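Long-range contacts in hypothetical protein Atu2327 (Agrobacterium tumefaciens, PDB 2O8I), which is of unproven function but probably decarboxylates 2-oxo-4-hydroxy-4-carboxy-5-ureidoimidazoline in the breakdown of uric acid: residues A[12-17]-A[152-157]; A[114-119]-A[144-149]. All coordinates share one frame; numbering follows the deposited sequence.

Overall arrangement
Both contacts lean on the long helix 139-161 of an all-helical chain, with their centres about 12 Å apart. Interaction 1 brings the loop between helices 4-11 and 19-27 onto residues 152-157, so the N-terminal part of the chain meets its last long helix. Interaction 2 lies between those two partners in sequence: the loop 114-119, which leads from helix 94-111 to helix 124-135, packs about two turns earlier on the same helix, at 144-149. The two meet where Ile153 CD1 rests 3.8 Å from Ile116 CG2. Loops 12-17 and 114-119, far apart in sequence, thus pack on one helix, and at interaction 1 the second subunit joins in.

Interaction 1 (A[12-17]-A[152-157])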
loop_
_atom_site.group_PDB
_atom_site.type_symbol
_atom_site.label_atom_id
_atom_site.label_comp_id
_atom_site.label_asym_id
_atom_site.label_seq_id
_atom_site.Cartn_x
_atom_site.Cartn_y
_atom_site.Cartn_z
ATOM N N GLY A 12 3.969 9.338 9.214
ATOM C CA GLY A 12 4.912 9.270 8.104
ATOM C C GLY A 12 4.371 8.688 6.796
ATOM O O GLY A 12 4.810 9.112 5.730
ATOM N N GLY A 13 3.429 7.724 6.883
ATOM C CA GLY A 13 2.849 7.065 5.728
ATOM C C GLY A 13 1.585 7.709 5.176
ATOM O O GLY A 13 1.025 7.230 4.191
ATOM N N VAL A 14 1.081 8.757 5.802
ATOM C CA VAL A 14 -0.206 9.291 5.372
ATOM C C VAL A 14 -0.064 9.843 3.941
ATOM O O VAL A 14 -0.975 9.754 3.115
ATOM C CB VAL A 14 -0.742 10.378 6.389
ATOM C CG1 VAL A 14 -1.873 11.218 5.794
ATOM C CG2 VAL A 14 -1.174 9.716 7.686
ATOM N N PHE A 15 1.071 10.458 3.676
ATOM C CA PHE A 15 1.513 10.722 2.332
ATOM C C PHE A 15 2.489 9.589 2.110
ATOM O O PHE A 15 3.537 9.499 2.742
ATOM C CB PHE A 15 2.185 12.115 2.225
ATOM C CG PHE A 15 1.212 13.254 2.330
ATOM C CD1 PHE A 15 0.687 13.633 3.550
ATOM C CD2 PHE A 15 0.773 13.904 1.220
ATOM C CE1 PHE A 15 -0.259 14.692 3.669
ATOM C CE2 PHE A 15 -0.163 14.943 1.307
ATOM C CZ PHE A 15 -0.670 15.335 2.551
ATOM N N GLU A 16 2.105 8.699 1.219
ATOM C CA GLU A 16 2.780 7.462 1.023
ATOM C C GLU A 16 4.279 7.641 0.789
ATOM O O GLU A 16 4.669 8.506 0.035
ATOM C CB GLU A 16 2.115 6.743 -0.143
ATOM C CG GLU A 16 2.469 5.303 -0.157
ATOM C CD GLU A 16 1.449 4.469 0.556
ATOM O OE1 GLU A 16 0.358 4.961 0.835
ATOM O OE2 GLU A 16 1.714 3.309 0.798
ATOM N N HIS A 17 5.105 6.828 1.456
ATOM C CA HIS A 17 6.557 6.896 1.333
ATOM C C HIS A 17 7.101 8.319 1.480
ATOM O O HIS A 17 8.234 8.604 1.038
ATOM C CB HIS A 17 7.053 6.247 0.026
ATOM C CG HIS A 17 6.647 4.806 -0.123
ATOM N ND1 HIS A 17 5.651 4.409 -0.980
ATOM C CD2 HIS A 17 7.060 3.681 0.513
ATOM C CE1 HIS A 17 5.466 3.102 -0.875
ATOM N NE2 HIS A 17 6.306 2.634 0.026
ATOM N N LYS A 152 -7.162 14.985 0.112
ATOM C CA LYS A 152 -7.980 13.866 -0.135
ATOM C C LYS A 152 -7.779 12.517 0.459
ATOM O O LYS A 152 -8.484 12.162 1.405
ATOM C CB LYS A 152 -8.830 13.937 -1.373
ATOM C CG LYS A 152 -10.249 14.292 -1.008
ATOM C CD LYS A 152 -11.288 13.463 -1.833
ATOM C CE LYS A 152 -12.795 13.876 -1.558
ATOM N NZ LYS A 152 -13.780 13.120 -2.427
ATOM N N ILE A 153 -6.857 11.754 -0.097
ATOM C CA ILE A 153 -6.549 10.478 0.436
ATOM C C ILE A 153 -5.968 10.626 1.872
ATOM O O ILE A 153 -6.324 9.854 2.787
ATOM C CB ILE A 153 -5.652 9.776 -0.540
ATOM C CG1 ILE A 153 -6.510 9.441 -1.782
ATOM C CG2 ILE A 153 -5.047 8.554 0.119
ATOM C CD1 ILE A 153 -5.755 9.262 -3.115
ATOM N N ALA A 154 -5.139 11.651 2.069
ATOM C CA ALA A 154 -4.556 11.918 3.382
ATOM C C ALA A 154 -5.680 12.069 4.394
ATOM O O ALA A 154 -5.641 11.460 5.495
ATOM C CB ALA A 154 -3.621 13.191 3.372
ATOM N N TRP A 155 -6.698 12.825 4.001
ATOM C CA TRP A 155 -7.823 13.043 4.874
ATOM C C TRP A 155 -8.512 11.734 5.202
ATOM O O TRP A 155 -8.799 11.432 6.379
ATOM C CB TRP A 155 -8.833 14.052 4.276
ATOM C CG TRP A 155 -10.157 13.977 4.958
ATOM C CD1 TRP A 155 -11.282 13.361 4.499
ATOM C CD2 TRP A 155 -10.464 14.462 6.247
ATOM N NE1 TRP A 155 -12.296 13.461 5.420
ATOM C CE2 TRP A 155 -11.818 14.133 6.509
ATOM C CE3 TRP A 155 -9.741 15.179 7.201
ATOM C CZ2 TRP A 155 -12.464 14.487 7.691
ATOM C CZ3 TRP A 155 -10.373 15.522 8.384
ATOM C CH2 TRP A 155 -11.730 15.173 8.621
ATOM N N LEU A 156 -8.792 10.959 4.164
ATOM C CA LEU A 156 -9.484 9.691 4.342
ATOM C C LEU A 156 -8.681 8.744 5.236
ATOM O O LEU A 156 -9.250 8.051 6.099
ATOM C CB LEU A 156 -9.785 9.024 2.982
ATOM C CG LEU A 156 -10.780 9.757 2.065
ATOM C CD1 LEU A 156 -10.714 9.140 0.667
ATOM C CD2 LEU A 156 -12.218 9.695 2.638
ATOM N N ARG A 157 -7.369 8.723 5.045
ATOM C CA ARG A 157 -6.520 7.884 5.901
ATOM C C ARG A 157 -6.609 8.301 7.358
ATOM O O ARG A 157 -6.990 7.475 8.212
ATOM C CB ARG A 157 -5.086 7.861 5.400
ATOM C CG ARG A 157 -5.024 7.166 4.045
ATOM C CD ARG A 157 -3.712 7.395 3.392
ATOM N NE ARG A 157 -3.534 6.471 2.293
ATOM C CZ ARG A 157 -2.368 6.223 1.713
ATOM N NH1 ARG A 157 -1.267 6.820 2.173
ATOM N NH2 ARG A 157 -2.302 5.371 0.686
#
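The guanidinium of Arg157 turns its end toward the carboxylate of Glu16, and at that edge, near the plane, lies Glu16 OE1, while Val14 O comes in obliquely. The carbonyl oxygen of Gly13 is also at the edge, close to NH1 but at too poor an angle for a hydrogen bond. Ile72 of the second subunit packs against both Arg157 and Glu16. The other flat group, the ring of Phe15, has the methyl of Ala154 at a slant, with Phe15 CE1 and Ala154 CB 3.7 Å apart, and meets Phe48 with the planes about 45° apart.

The salt bridge is end-on but not the paired kind: Arg157 NH1 and NH2 both converge on the single oxygen OE1 of Glu16, at 2.8 and 2.7 Å. Sharing one acceptor bends both bonds, and the carboxylate is turned 66° from the guanidinium plane. Glu16 reaches this point with CG anti to its backbone N and then a bend at chi2 (94°), whereas the arginine chain runs out from the helix without a kink; the glutamate comes in across it, roughly perpendicular. Arg157 NH1 also gives a weak hydrogen bond to Val14 O at 3.1 Å, so the same nitrogen touches backbone and carboxylate of the loop.

Beneath this polar end the contact is apolar. Val14 CG1 presses on Ala154 CB at 3.6 Å, and the same methyl is met by CE1 and CZ of Phe15.

Arg157 NE forms a salt bridge with Glu75 of the second subunit. One buried arginine therefore collects a carboxylate from its own N-terminal loop and another from the neighbouring chain; two carboxylates around one guanidinium probably stabilise its positive charge, and the arrangement links the loop's position to the dimer interface.

Interaction 2 (A[114-119]-A[144-149]); sequences PFIIAV and ATATGQ
Gln149 carries the tight part of this contact, its amide oxygen accepting a hydrogen bond from the backbone N-H of Ala118. Gln149 OE1 lies 2.8 Å from Ala118 N, the N-H pointing nearly straight at it (163°) and approaching in the plane of the amide carbonyl. A bend at chi2 (-63°) folds the glutamine chain so that it runs beside Ile117, whose CG1 is 3.7 Å from Gln149 OE1; Ala118 CB is 3.5 Å from the same oxygen. The aliphatic part of Gln149 covers Ile116: its CB meets Ile116 CG2 at 3.9 Å, the two side chains running antiparallel alongside one another.

Away from the glutamine the fit is looser, with Ile116 CD1 and Ala146 CB 4.5 Å apart. The solvent side belongs to Gln149 itself, which stays partly exposed although Ile116, Ile117 and Ala118 beneath it are buried.

The extended segment 114-119 forms no strand and has helices around it. Leu60 of helix 53-62 packs on both Ile116 and Ala146, Arg134 of helix 124-135 donates a hydrogen bond from NH1 to Ile116 O, and Ile117 touches Ala130 of that helix, so the connection runs wedged between helices 124-135 and 139-161.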
loop_
_atom_site.group_PDB
_atom_site.type_symbol
_atom_site.label_atom_id
_atom_site.label_comp_id
_atom_site.label_asym_id
_atom_site.label_seq_id
_atom_site.Cartn_x
_atom_site.Cartn_y
_atom_site.Cartn_z
ATOM N N PRO A 114 1.517 7.847 -11.256
ATOM C CA PRO A 114 0.314 7.022 -11.341
ATOM C C PRO A 114 -0.978 7.821 -11.373
ATOM O O PRO A 114 -0.983 9.023 -11.052
ATOM C CB PRO A 114 0.348 6.220 -10.048
ATOM C CG PRO A 114 1.777 6.264 -9.616
ATOM C CD PRO A 114 2.198 7.652 -9.974
ATOM N N PHE A 115 -2.066 7.147 -11.743
ATOM C CA PHE A 115 -3.391 7.719 -11.700
ATOM C C PHE A 115 -3.843 7.679 -10.247
ATOM O O PHE A 115 -3.975 6.613 -9.635
ATOM C CB PHE A 115 -4.317 6.906 -12.589
ATOM C CG PHE A 115 -5.728 7.399 -12.600
ATOM C CD1 PHE A 115 -6.031 8.651 -13.103
ATOM C CD2 PHE A 115 -6.769 6.585 -12.114
ATOM C CE1 PHE A 115 -7.340 9.128 -13.106
ATOM C CE2 PHE A 115 -8.099 7.031 -12.136
ATOM C CZ PHE A 115 -8.388 8.328 -12.613
ATOM N N ILE A 116 -4.033 8.856 -9.671
ATOM C CA ILE A 116 -4.311 8.958 -8.260
ATOM C C ILE A 116 -5.750 9.468 -8.099
ATOM O O ILE A 116 -6.165 10.500 -8.704
ATOM C CB ILE A 116 -3.351 9.925 -7.615
ATOM C CG1 ILE A 116 -1.928 9.385 -7.676
ATOM C CG2 ILE A 116 -3.776 10.237 -6.157
ATOM C CD1 ILE A 116 -0.858 10.483 -7.364
ATOM N N ILE A 117 -6.523 8.729 -7.307
ATOM C CA ILE A 117 -7.908 9.089 -7.131
ATOM C C ILE A 117 -8.427 8.593 -5.786
ATOM O O ILE A 117 -8.205 7.443 -5.432
ATOM C CB ILE A 117 -8.776 8.588 -8.336
ATOM C CG1 ILE A 117 -10.175 9.210 -8.254
ATOM C CG2 ILE A 117 -8.749 7.043 -8.488
ATOM C CD1 ILE A 117 -11.081 8.739 -9.351
ATOM N N ALA A 118 -9.059 9.482 -5.017
ATOM C CA ALA A 118 -9.772 9.075 -3.805
ATOM C C ALA A 118 -10.988 8.260 -4.246
ATOM O O ALA A 118 -11.726 8.656 -5.151
ATOM C CB ALA A 118 -10.211 10.266 -3.023
ATOM N N VAL A 119 -11.200 7.145 -3.577
ATOM C CA VAL A 119 -12.046 6.099 -4.085
ATOM C C VAL A 119 -13.223 5.780 -3.132
ATOM O O VAL A 119 -14.154 5.055 -3.521
ATOM C CB VAL A 119 -11.109 4.888 -4.355
ATOM C CG1 VAL A 119 -11.625 3.589 -3.772
ATOM C CG2 VAL A 119 -10.688 4.834 -5.812
ATOM N N ALA A 144 -2.515 19.778 -10.724
ATOM C CA ALA A 144 -3.481 20.336 -9.780
ATOM C C ALA A 144 -4.437 19.240 -9.242
ATOM O O ALA A 144 -4.574 19.087 -8.038
ATOM C CB ALA A 144 -4.270 21.513 -10.408
ATOM N N THR A 145 -5.064 18.474 -10.133
ATOM C CA THR A 145 -5.991 17.416 -9.734
ATOM C C THR A 145 -5.328 16.351 -8.851
ATOM O O THR A 145 -5.864 16.041 -7.787
ATOM C CB THR A 145 -6.632 16.760 -10.962
ATOM O OG1 THR A 145 -7.417 17.730 -11.607
ATOM C CG2 THR A 145 -7.568 15.616 -10.602
ATOM N N ALA A 146 -4.179 15.813 -9.289
ATOM C CA ALA A 146 -3.484 14.734 -8.581
ATOM C C ALA A 146 -3.094 15.160 -7.199
ATOM O O ALA A 146 -3.318 14.420 -6.267
ATOM C CB ALA A 146 -2.272 14.263 -9.330
ATOM N N THR A 147 -2.531 16.360 -7.055
ATOM C CA THR A 147 -2.154 16.875 -5.736
ATOM C C THR A 147 -3.380 17.061 -4.838
ATOM O O THR A 147 -3.303 16.840 -3.626
ATOM C CB THR A 147 -1.356 18.228 -5.802
ATOM O OG1 THR A 147 -2.126 19.210 -6.497
ATOM C CG2 THR A 147 -0.000 18.058 -6.466
ATOM N N GLY A 148 -4.495 17.472 -5.439
ATOM C CA GLY A 148 -5.766 17.626 -4.729
ATOM C C GLY A 148 -6.228 16.278 -4.210
ATOM O O GLY A 148 -6.690 16.171 -3.086
ATOM N N GLN A 149 -6.078 15.242 -5.035
ATOM C CA GLN A 149 -6.512 13.909 -4.691
ATOM C C GLN A 149 -5.652 13.281 -3.579
ATOM O O GLN A 149 -6.169 12.598 -2.706
ATOM C CB GLN A 149 -6.537 13.009 -5.942
ATOM C CG GLN A 149 -7.687 13.356 -6.910
ATOM C CD GLN A 149 -9.081 13.151 -6.321
ATOM O OE1 GLN A 149 -9.485 12.034 -5.953
ATOM N NE2 GLN A 149 -9.817 14.217 -6.229
#